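PDB 3I7T: RidA family protein from Mycobacterium tuberculosis, which is of unknown function but belongs to the YjgF/YER057c/UK114 (RidA) family and assembles as a homotrimer. Local coordinates for residues Thr5-Gly10 against Gly57-Thr62; Asp40-Thr45 against Gly83-Gln88; Asp47-Ile52 against Ala87-Lys92. All coordinates share one frame; numbering follows the deposited sequence.

Contact 1. Residues Thr5-Gly10 against Gly57-Thr62; sequences TMVSSG and GQAGAT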
ATOM      1  N   THR A   5      -3.370   9.591 -18.321  1.00 10.25           N
ATOM      2  CA  THR A   5      -3.270  10.997 -17.975  1.00 10.31           C
ATOM      3  C   THR A   5      -2.653  11.139 -16.593  1.00 10.17           C
ATOM      4  O   THR A   5      -2.868  10.301 -15.714  1.00  9.80           O
ATOM      5  CB  THR A   5      -4.650  11.724 -18.025  1.00 10.86           C
ATOM      6  OG1 THR A   5      -5.646  10.908 -17.413  1.00 12.98           O
ATOM      7  CG2 THR A   5      -5.078  11.980 -19.445  1.00  9.96           C
ATOM      8  N   MET A   6      -1.888  12.208 -16.410  1.00  9.90           N
ATOM      9  CA  MET A   6      -1.152  12.422 -15.180  1.00  9.61           C
ATOM     10  C   MET A   6      -1.293  13.842 -14.678  1.00  9.64           C
ATOM     11  O   MET A   6      -1.410  14.797 -15.463  1.00  9.13           O
ATOM     12  CB  MET A   6       0.318  12.095 -15.401  1.00  9.95           C
ATOM     13  CG  MET A   6       0.514  10.730 -16.004  1.00 11.28           C
ATOM     14  SD  MET A   6       2.234  10.233 -16.176  1.00 15.95           S
ATOM     15  CE  MET A   6       2.934  11.593 -17.108  1.00 13.36           C
ATOM     16  N   VAL A   7      -1.279  13.974 -13.362  1.00  9.20           N
ATOM     17  CA  VAL A   7      -1.448  15.245 -12.708  1.00  8.94           C
ATOM     18  C   VAL A   7      -0.165  15.566 -11.952  1.00  9.58           C
ATOM     19  O   VAL A   7       0.353  14.736 -11.207  1.00  8.53           O
ATOM     20  CB  VAL A   7      -2.644  15.211 -11.720  1.00  8.97           C
ATOM     21  CG1 VAL A   7      -2.762  16.545 -10.939  1.00  8.59           C
ATOM     22  CG2 VAL A   7      -3.953  14.862 -12.462  1.00  7.84           C
ATOM     23  N   SER A   8       0.337  16.778 -12.158  1.00 10.26           N
ATOM     24  CA  SER A   8       1.530  17.258 -11.476  1.00 11.67           C
ATOM     25  C   SER A   8       1.168  18.520 -10.693  1.00 12.49           C
ATOM     26  O   SER A   8       0.268  19.252 -11.088  1.00 12.52           O
ATOM     27  CB  SER A   8       2.597  17.607 -12.503  1.00 11.71           C
ATOM     28  OG  SER A   8       3.530  18.530 -11.954  1.00 13.82           O
ATOM     29  N   SER A   9       1.853  18.773  -9.581  1.00 13.37           N
ATOM     30  CA  SER A   9       1.601  19.996  -8.813  1.00 14.05           C
ATOM     31  C   SER A   9       2.700  21.023  -9.071  1.00 14.53           C
ATOM     32  O   SER A   9       2.631  22.159  -8.595  1.00 14.33           O
ATOM     33  CB  SER A   9       1.511  19.692  -7.322  1.00 14.18           C
ATOM     34  OG  SER A   9       2.735  19.149  -6.861  1.00 14.34           O
ATOM     35  N   GLY A  10       3.720  20.624  -9.828  1.00 14.48           N
ATOM     36  CA  GLY A  10       4.829  21.518 -10.139  1.00 14.77           C
ATOM     37  C   GLY A  10       5.893  21.589  -9.046  1.00 15.23           C
ATOM     38  O   GLY A  10       6.828  22.380  -9.136  1.00 14.98           O
ATOM     39  N   GLY A  57      -9.663  15.637  -8.852  1.00  5.41           N
ATOM     40  CA  GLY A  57     -10.514  16.446  -9.726  1.00  5.24           C
ATOM     41  C   GLY A  57      -9.813  16.737 -11.035  1.00  6.21           C
ATOM     42  O   GLY A  57     -10.428  16.738 -12.108  1.00  5.32           O
ATOM     43  N   GLN A  58      -8.512  16.968 -10.966  1.00  6.85           N
ATOM     44  CA  GLN A  58      -7.741  17.132 -12.188  1.00  8.36           C
ATOM     45  C   GLN A  58      -7.589  15.854 -13.026  1.00  8.51           C
ATOM     46  O   GLN A  58      -7.259  15.919 -14.214  1.00  8.89           O
ATOM     47  CB  GLN A  58      -6.395  17.762 -11.874  1.00  9.09           C
ATOM     48  CG  GLN A  58      -6.539  19.216 -11.443  1.00 11.79           C
ATOM     49  CD  GLN A  58      -5.214  19.839 -11.119  1.00 14.94           C
ATOM     50  OE1 GLN A  58      -4.781  19.839  -9.968  1.00 17.57           O
ATOM     51  NE2 GLN A  58      -4.541  20.352 -12.136  1.00 16.07           N
ATOM     52  N   ALA A  59      -7.868  14.711 -12.414  1.00  8.56           N
ATOM     53  CA  ALA A  59      -7.917  13.425 -13.108  1.00  8.05           C
ATOM     54  C   ALA A  59      -9.364  12.979 -13.393  1.00  7.81           C
ATOM     55  O   ALA A  59      -9.614  11.806 -13.681  1.00  8.13           O
ATOM     56  CB  ALA A  59      -7.161  12.352 -12.310  1.00  7.79           C
ATOM     57  N   GLY A  60     -10.320  13.905 -13.321  1.00  7.49           N
ATOM     58  CA  GLY A  60     -11.707  13.557 -13.613  1.00  6.34           C
ATOM     59  C   GLY A  60     -12.383  12.662 -12.577  1.00  6.57           C
ATOM     60  O   GLY A  60     -13.317  11.927 -12.900  1.00  6.54           O
ATOM     61  N   ALA A  61     -11.914  12.705 -11.336  1.00  5.73           N
ATOM     62  CA  ALA A  61     -12.498  11.898 -10.265  1.00  5.43           C
ATOM     63  C   ALA A  61     -12.872  12.770  -9.076  1.00  5.09           C
ATOM     64  O   ALA A  61     -12.405  13.910  -8.960  1.00  4.80           O
ATOM     65  CB  ALA A  61     -11.523  10.814  -9.825  1.00  4.67           C
ATOM     66  N   THR A  62     -13.689  12.213  -8.181  1.00  4.84           N
ATOM     67  CA  THR A  62     -14.108  12.910  -6.962  1.00  4.70           C
ATOM     68  C   THR A  62     -13.851  12.011  -5.754  1.00  5.01           C
ATOM     69  O   THR A  62     -13.524  10.823  -5.904  1.00  4.88           O
ATOM     70  CB  THR A  62     -15.626  13.334  -6.979  1.00  4.51           C
ATOM     71  OG1 THR A  62     -16.458  12.184  -6.823  1.00  4.51           O
ATOM     72  CG2 THR A  62     -16.017  14.055  -8.282  1.00  3.57           C
TER
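Val-7, on the N-terminal strand, pushes both its methyls against the side of Gln-58, and the two side chains cross at about a right angle. The valine forks over the base of the glutamine: CG2 of Val-7 lies 3.8 Å from Gln-58 CB, and CG1 of Val-7 is 3.9 Å from the same carbon. With CG1 anti to the backbone N (chi1 176°), that methyl also reaches toward the amide end, 4.0 Å from Gln-58 OE1, while CG2 packs on the peptide between Gln-58 C and Ala-59 N and lies 4.1 Å from Ala-59 CB. A beta-branched residue suits this spot because its two methyls cover the methylene and the neighbouring alanine at once; the glutamine offers its aliphatic part to the valine. Ala-59 lies where helix 41-58 gives way to a Schellman motif, whose C-prime residue, Gly-60, accepts the positive phi and donates from its N to Gly-57 O. No hydrogen bond joins the two segments. Strand 4-7 is one of the two outermost strands of this chain's sheet and pairs with strand 22-25, whose Arg-24 also bonds to Ala-59 O; Val-7 thus packs an edge strand against the C-terminal end of helix 41-58.

Contact 2. Residues Asp40-Thr45 against Gly83-Gln88; sequences DIAAQT and GEVHAQ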
ATOM      1  N   ASP A  40      -0.804  21.190  13.274  1.00 11.64           N
ATOM      2  CA  ASP A  40      -1.114  20.011  14.081  1.00 11.09           C
ATOM      3  C   ASP A  40      -1.810  18.925  13.271  1.00 10.25           C
ATOM      4  O   ASP A  40      -2.246  19.163  12.145  1.00  9.63           O
ATOM      5  CB  ASP A  40      -1.954  20.386  15.301  1.00 11.30           C
ATOM      6  CG  ASP A  40      -1.899  19.326  16.405  1.00 14.26           C
ATOM      7  OD1 ASP A  40      -2.589  19.527  17.434  1.00 17.86           O
ATOM      8  OD2 ASP A  40      -1.171  18.298  16.263  1.00 16.30           O
ATOM      9  N   ILE A  41      -1.920  17.733  13.849  1.00  9.33           N
ATOM     10  CA  ILE A  41      -2.353  16.593  13.065  1.00  8.59           C
ATOM     11  C   ILE A  41      -3.711  16.796  12.395  1.00  8.34           C
ATOM     12  O   ILE A  41      -3.874  16.442  11.234  1.00  8.26           O
ATOM     13  CB  ILE A  41      -2.243  15.231  13.821  1.00  8.76           C
ATOM     14  CG1 ILE A  41      -1.861  14.124  12.812  1.00  8.67           C
ATOM     15  CG2 ILE A  41      -3.512  14.925  14.626  1.00  8.89           C
ATOM     16  CD1 ILE A  41      -1.838  12.706  13.375  1.00  9.48           C
ATOM     17  N   ALA A  42      -4.675  17.391  13.087  1.00  7.97           N
ATOM     18  CA  ALA A  42      -5.973  17.623  12.454  1.00  7.65           C
ATOM     19  C   ALA A  42      -5.850  18.492  11.202  1.00  7.43           C
ATOM     20  O   ALA A  42      -6.349  18.122  10.155  1.00  6.50           O
ATOM     21  CB  ALA A  42      -6.966  18.234  13.429  1.00  7.55           C
ATOM     22  N   ALA A  43      -5.191  19.644  11.316  1.00  7.38           N
ATOM     23  CA  ALA A  43      -5.074  20.555  10.178  1.00  7.37           C
ATOM     24  C   ALA A  43      -4.349  19.900   9.007  1.00  7.08           C
ATOM     25  O   ALA A  43      -4.722  20.083   7.848  1.00  7.44           O
ATOM     26  CB  ALA A  43      -4.367  21.830  10.599  1.00  7.23           C
ATOM     27  N   GLN A  44      -3.297  19.144   9.317  1.00  6.66           N
ATOM     28  CA  GLN A  44      -2.516  18.444   8.298  1.00  6.57           C
ATOM     29  C   GLN A  44      -3.337  17.371   7.600  1.00  6.93           C
ATOM     30  O   GLN A  44      -3.229  17.194   6.387  1.00  6.54           O
ATOM     31  CB  GLN A  44      -1.260  17.833   8.914  1.00  5.78           C
ATOM     32  CG  GLN A  44      -0.220  18.882   9.330  1.00  5.68           C
ATOM     33  CD  GLN A  44       1.133  18.254   9.614  1.00  5.17           C
ATOM     34  OE1 GLN A  44       1.344  17.057   9.378  1.00  3.89           O
ATOM     35  NE2 GLN A  44       2.056  19.054  10.135  1.00  5.72           N
ATOM     36  N   THR A  45      -4.162  16.651   8.357  1.00  7.03           N
ATOM     37  CA  THR A  45      -5.064  15.677   7.725  1.00  7.16           C
ATOM     38  C   THR A  45      -6.062  16.355   6.783  1.00  7.08           C
ATOM     39  O   THR A  45      -6.269  15.905   5.663  1.00  6.93           O
ATOM     40  CB  THR A  45      -5.821  14.854   8.779  1.00  7.22           C
ATOM     41  OG1 THR A  45      -4.874  14.325   9.707  1.00  7.21           O
ATOM     42  CG2 THR A  45      -6.542  13.703   8.118  1.00  6.51           C
ATOM     43  N   GLY A  83      -8.909  10.346  12.419  1.00  8.01           N
ATOM     44  CA  GLY A  83     -10.175   9.708  12.069  1.00  8.39           C
ATOM     45  C   GLY A  83     -11.346  10.661  11.899  1.00  8.27           C
ATOM     46  O   GLY A  83     -12.144  10.508  10.979  1.00  9.10           O
ATOM     47  N   GLU A  84     -11.469  11.636  12.793  1.00  8.30           N
ATOM     48  CA  GLU A  84     -12.560  12.600  12.727  1.00  8.02           C
ATOM     49  C   GLU A  84     -12.597  13.322  11.391  1.00  7.16           C
ATOM     50  O   GLU A  84     -13.662  13.525  10.811  1.00  6.44           O
ATOM     51  CB  GLU A  84     -12.436  13.631  13.844  1.00  8.67           C
ATOM     52  CG  GLU A  84     -12.872  13.126  15.196  1.00 12.38           C
ATOM     53  CD  GLU A  84     -12.569  14.115  16.300  1.00 16.17           C
ATOM     54  OE1 GLU A  84     -12.732  15.338  16.071  1.00 18.60           O
ATOM     55  OE2 GLU A  84     -12.169  13.666  17.397  1.00 18.32           O
ATOM     56  N   VAL A  85     -11.426  13.744  10.923  1.00  6.50           N
ATOM     57  CA  VAL A  85     -11.312  14.415   9.639  1.00  6.03           C
ATOM     58  C   VAL A  85     -11.612  13.466   8.460  1.00  6.03           C
ATOM     59  O   VAL A  85     -12.260  13.852   7.488  1.00  5.71           O
ATOM     60  CB  VAL A  85      -9.909  15.058   9.478  1.00  5.74           C
ATOM     61  CG1 VAL A  85      -9.754  15.667   8.104  1.00  5.75           C
ATOM     62  CG2 VAL A  85      -9.648  16.088  10.570  1.00  5.86           C
ATOM     63  N   HIS A  86     -11.126  12.226   8.543  1.00  5.80           N
ATOM     64  CA  HIS A  86     -11.360  11.229   7.503  1.00  6.14           C
ATOM     65  C   HIS A  86     -12.861  10.945   7.439  1.00  7.05           C
ATOM     66  O   HIS A  86     -13.443  10.784   6.353  1.00  6.74           O
ATOM     67  CB  HIS A  86     -10.563   9.945   7.834  1.00  5.85           C
ATOM     68  CG  HIS A  86     -10.583   8.907   6.748  1.00  4.93           C
ATOM     69  ND1 HIS A  86     -11.605   7.987   6.613  1.00  4.57           N
ATOM     70  CD2 HIS A  86      -9.698   8.631   5.759  1.00  3.89           C
ATOM     71  CE1 HIS A  86     -11.353   7.196   5.585  1.00  5.08           C
ATOM     72  NE2 HIS A  86     -10.205   7.573   5.042  1.00  5.86           N
ATOM     73  N   ALA A  87     -13.486  10.925   8.618  1.00  7.83           N
ATOM     74  CA  ALA A  87     -14.911  10.637   8.759  1.00  9.00           C
ATOM     75  C   ALA A  87     -15.762  11.762   8.184  1.00  9.94           C
ATOM     76  O   ALA A  87     -16.758  11.503   7.515  1.00 10.06           O
ATOM     77  CB  ALA A  87     -15.269  10.397  10.215  1.00  8.47           C
ATOM     78  N   GLN A  88     -15.370  13.007   8.448  1.00 11.05           N
ATOM     79  CA  GLN A  88     -16.070  14.153   7.881  1.00 12.50           C
ATOM     80  C   GLN A  88     -15.959  14.138   6.350  1.00 12.40           C
ATOM     81  O   GLN A  88     -16.892  14.531   5.653  1.00 12.22           O
ATOM     82  CB  GLN A  88     -15.563  15.473   8.493  1.00 12.90           C
ATOM     83  CG  GLN A  88     -16.614  16.616   8.548  1.00 16.52           C
ATOM     84  CD  GLN A  88     -17.562  16.553   9.766  1.00 20.51           C
ATOM     85  OE1 GLN A  88     -17.889  15.474  10.272  1.00 22.98           O
ATOM     86  NE2 GLN A  88     -18.014  17.722  10.225  1.00 22.61           N
TER
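Van der Waals packing alone joins the two segments, and Val-85 is at its centre. Its CG1 meets Thr-45 CG2 at 3.8 Å, methyl against methyl, with the two side chains set obliquely. The other methyl, Val-85 CG2, turns toward the start of helix 41-58, lying 3.9 Å from the backbone O of Ala-42. The distance from Val-85 CG2 to Ala-42 CB is looser, 4.5 Å. The small alanine is consistent with the valine lying so near the helix backbone.

His-86 is bonded through ND1 to Val-17 O of the third subunit and through NE2 to Thr-69. No hydrogen bond crosses between the segments; the side-chain bonds within them belong to 40-45. Thr-45 keeps CG2 anti to its backbone N, which sends the methyl to the valine and leaves OG1 (chi1 -51°) beside the N, where it donates to Ile-41 O at 2.8 Å. That carbonyl also accepts from Thr-45 N, the two donors reaching it from opposite faces of its plane. Asp-40 occupies the N-cap position; its OD2 accepts from Ile-41 N at 2.6 Å, from above the carboxylate plane, but this bond, to the next residue, is not a capping bond; OD2 is also salt-bridged to Arg-78.

Thr-45 serves two purposes: its hydroxyl is satisfied inside its own helix, which probably lowers the cost of burying it, while mainly its methyl faces Val-85.

Contact 3. Residues Asp47-Ile52 against Ala87-Lys92; sequences DALRRI and AQAFGK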
ATOM      1  N   ASP A  47      -5.760  19.161   5.240  1.00  7.31           N
ATOM      2  CA  ASP A  47      -5.036  19.702   4.092  1.00  7.15           C
ATOM      3  C   ASP A  47      -4.569  18.597   3.150  1.00  6.79           C
ATOM      4  O   ASP A  47      -4.570  18.766   1.922  1.00  6.45           O
ATOM      5  CB  ASP A  47      -3.854  20.555   4.565  1.00  6.82           C
ATOM      6  CG  ASP A  47      -3.338  21.485   3.480  1.00  8.25           C
ATOM      7  OD1 ASP A  47      -4.152  22.279   2.940  1.00  9.90           O
ATOM      8  OD2 ASP A  47      -2.133  21.415   3.155  1.00  8.34           O
ATOM      9  N   ALA A  48      -4.183  17.451   3.710  1.00  6.62           N
ATOM     10  CA  ALA A  48      -3.786  16.317   2.874  1.00  5.90           C
ATOM     11  C   ALA A  48      -4.977  15.845   2.061  1.00  6.08           C
ATOM     12  O   ALA A  48      -4.838  15.497   0.892  1.00  5.05           O
ATOM     13  CB  ALA A  48      -3.205  15.171   3.717  1.00  6.38           C
ATOM     14  N   LEU A  49      -6.158  15.853   2.673  1.00  5.82           N
ATOM     15  CA  LEU A  49      -7.358  15.382   1.980  1.00  5.97           C
ATOM     16  C   LEU A  49      -7.823  16.386   0.948  1.00  5.46           C
ATOM     17  O   LEU A  49      -8.362  15.999  -0.085  1.00  5.71           O
ATOM     18  CB  LEU A  49      -8.484  15.077   2.967  1.00  5.41           C
ATOM     19  CG  LEU A  49      -8.263  13.848   3.856  1.00  6.52           C
ATOM     20  CD1 LEU A  49      -9.369  13.669   4.918  1.00  7.14           C
ATOM     21  CD2 LEU A  49      -8.121  12.606   3.004  1.00  6.81           C
ATOM     22  N   ARG A  50      -7.613  17.676   1.220  1.00  5.22           N
ATOM     23  CA  ARG A  50      -7.923  18.703   0.233  1.00  5.56           C
ATOM     24  C   ARG A  50      -7.063  18.519  -1.022  1.00  5.28           C
ATOM     25  O   ARG A  50      -7.559  18.646  -2.133  1.00  5.68           O
ATOM     26  CB  ARG A  50      -7.731  20.113   0.792  1.00  6.11           C
ATOM     27  CG  ARG A  50      -8.376  21.186  -0.096  1.00  8.30           C
ATOM     28  CD  ARG A  50      -7.632  22.501  -0.031  1.00 13.19           C
ATOM     29  N   ARG A  51      -5.778  18.233  -0.840  1.00  4.90           N
ATOM     30  CA  ARG A  51      -4.874  18.029  -1.959  1.00  5.08           C
ATOM     31  C   ARG A  51      -5.205  16.752  -2.742  1.00  5.18           C
ATOM     32  O   ARG A  51      -5.115  16.719  -3.971  1.00  5.89           O
ATOM     33  CB  ARG A  51      -3.424  18.009  -1.474  1.00  4.93           C
ATOM     34  CG  ARG A  51      -2.962  19.338  -0.888  1.00  5.50           C
ATOM     35  CD  ARG A  51      -1.694  19.174  -0.030  1.00  5.77           C
ATOM     36  NE  ARG A  51      -1.448  20.428   0.695  1.00  8.81           N
ATOM     37  CZ  ARG A  51      -0.826  21.483   0.169  1.00  8.30           C
ATOM     38  NH1 ARG A  51      -0.344  21.426  -1.067  1.00  8.47           N
ATOM     39  NH2 ARG A  51      -0.664  22.584   0.883  1.00  7.42           N
ATOM     40  N   ILE A  52      -5.579  15.698  -2.033  1.00  5.04           N
ATOM     41  CA  ILE A  52      -6.085  14.502  -2.712  1.00  5.27           C
ATOM     42  C   ILE A  52      -7.282  14.816  -3.615  1.00  5.34           C
ATOM     43  O   ILE A  52      -7.318  14.390  -4.772  1.00  5.44           O
ATOM     44  CB  ILE A  52      -6.413  13.411  -1.698  1.00  4.91           C
ATOM     45  CG1 ILE A  52      -5.094  12.908  -1.117  1.00  5.02           C
ATOM     46  CG2 ILE A  52      -7.203  12.259  -2.352  1.00  5.04           C
ATOM     47  CD1 ILE A  52      -5.223  12.006   0.071  1.00  5.54           C
ATOM     48  N   ALA A  87     -13.486  10.925   8.618  1.00  7.83           N
ATOM     49  CA  ALA A  87     -14.911  10.637   8.759  1.00  9.00           C
ATOM     50  C   ALA A  87     -15.762  11.762   8.184  1.00  9.94           C
ATOM     51  O   ALA A  87     -16.758  11.503   7.515  1.00 10.06           O
ATOM     52  CB  ALA A  87     -15.269  10.397  10.215  1.00  8.47           C
ATOM     53  N   GLN A  88     -15.370  13.007   8.448  1.00 11.05           N
ATOM     54  CA  GLN A  88     -16.070  14.153   7.881  1.00 12.50           C
ATOM     55  C   GLN A  88     -15.959  14.138   6.350  1.00 12.40           C
ATOM     56  O   GLN A  88     -16.892  14.531   5.653  1.00 12.22           O
ATOM     57  CB  GLN A  88     -15.563  15.473   8.493  1.00 12.90           C
ATOM     58  CG  GLN A  88     -16.614  16.616   8.548  1.00 16.52           C
ATOM     59  CD  GLN A  88     -17.562  16.553   9.766  1.00 20.51           C
ATOM     60  OE1 GLN A  88     -17.889  15.474  10.272  1.00 22.98           O
ATOM     61  NE2 GLN A  88     -18.014  17.722  10.225  1.00 22.61           N
ATOM     62  N   ALA A  89     -14.836  13.648   5.827  1.00 12.41           N
ATOM     63  CA  ALA A  89     -14.661  13.534   4.380  1.00 12.64           C
ATOM     64  C   ALA A  89     -15.363  12.287   3.803  1.00 13.03           C
ATOM     65  O   ALA A  89     -15.937  12.336   2.710  1.00 13.25           O
ATOM     66  CB  ALA A  89     -13.167  13.541   4.016  1.00 12.42           C
ATOM     67  N   PHE A  90     -15.355  11.179   4.540  1.00 12.85           N
ATOM     68  CA  PHE A  90     -15.779   9.903   3.952  1.00 12.72           C
ATOM     69  C   PHE A  90     -16.887   9.142   4.686  1.00 13.01           C
ATOM     70  O   PHE A  90     -17.046   7.944   4.481  1.00 13.40           O
ATOM     71  CB  PHE A  90     -14.580   8.968   3.807  1.00 12.16           C
ATOM     72  CG  PHE A  90     -13.563   9.409   2.787  1.00 11.44           C
ATOM     73  CD1 PHE A  90     -13.835   9.324   1.424  1.00  9.60           C
ATOM     74  CD2 PHE A  90     -12.312   9.858   3.196  1.00  9.13           C
ATOM     75  CE1 PHE A  90     -12.884   9.695   0.476  1.00 10.52           C
ATOM     76  CE2 PHE A  90     -11.355  10.229   2.269  1.00 11.54           C
ATOM     77  CZ  PHE A  90     -11.641  10.147   0.891  1.00 11.70           C
ATOM     78  N   GLY A  91     -17.652   9.830   5.524  1.00 13.30           N
ATOM     79  CA  GLY A  91     -18.713   9.188   6.283  1.00 12.86           C
ATOM     80  C   GLY A  91     -19.738   8.457   5.435  1.00 12.35           C
ATOM     81  O   GLY A  91     -20.211   7.383   5.819  1.00 12.60           O
ATOM     82  N   LYS A  92     -20.096   9.031   4.290  1.00 11.62           N
ATOM     83  CA  LYS A  92     -21.054   8.370   3.390  1.00 11.16           C
ATOM     84  C   LYS A  92     -20.339   7.402   2.448  1.00 10.07           C
ATOM     85  O   LYS A  92     -20.778   6.268   2.243  1.00 10.38           O
ATOM     86  CB  LYS A  92     -21.812   9.404   2.563  1.00 11.60           C
ATOM     87  CG  LYS A  92     -22.226  10.642   3.341  1.00 14.26           C
ATOM     88  CD  LYS A  92     -22.436  11.861   2.424  1.00 16.40           C
ATOM     89  CE  LYS A  92     -21.110  12.388   1.843  1.00 17.48           C
ATOM     90  NZ  LYS A  92     -20.639  11.623   0.659  1.00 17.31           N
TER
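Two helices lie on one side of the mixed beta-sheet in the alpha/beta fold of the YjgF/YER057c/UK114 family, and this contact joins them. The middle of helix 41-58 faces the C-terminal part of helix 79-90, and Leu-49 bridges the gap. Its isobutyl group forks toward two neighbours in sequence: CD1 of Leu-49 touches Ala-89 CB at 3.9 Å, while CD2 of Leu-49 reaches Phe-90 CE2 at 4.1 Å. A branched leucine is well matched to this place, since one methyl can serve each partner. Alanine fits opposite because its single methyl points at the leucine; its size is consistent with a close approach, the nearest CA atoms of the two segments, those of Leu-49 and Ala-89, being 7.9 Å apart.

Phe-90 behaves differently. Its CB leaves the backbone at an angle to the facing helix, but CG lies anti to the carbonyl carbon (chi1 -68°), and the ring swings back toward Leu-49. The methyl meets the ring at its edge, near the ring plane, rather than over a face. Beyond the pair, the ring also packs on Val-66 and Thr-69 of strand 66-73 and meets the His-86 ring, while Leu-49 rests on Ile-114 of strand 112-119. An aromatic and a leucine suit this buried place, where both lie against the sheet as well as each other.

The other side of helix 41-58 carries charge. Asp-47 and Arg-51, one turn apart, form a salt bridge in which the arginine approaches side-on and both donors converge on one oxygen. Asp-47 OD2 lies in the guanidinium plane, 2.7 Å from Arg-51 NE and 2.9 Å from Arg-51 NH2; the bond from NH2 uses the syn lone pair of that oxygen, whereas NE meets it from above the carboxylate plane.

From the N terminus, strand 4-7 comes first, and contact 1 closes a long loop by bringing it to the C-terminal end of helix 41-58. Contact 2 starts at the beginning of that helix and contact 3 at its middle, both inside the loop of contact 1, and both run on past its end to helix 79-90; contact 1 therefore crosses each of them. Contact 3 starts later and ends later than contact 2, sharing Ala-87 and Gln-88 with it, and the two touch where Val-85 packs on Leu-49. Helix 41-58 is common to all three: its far end meets an outer strand, strand 4-7, and its earlier turns meet helix 79-90.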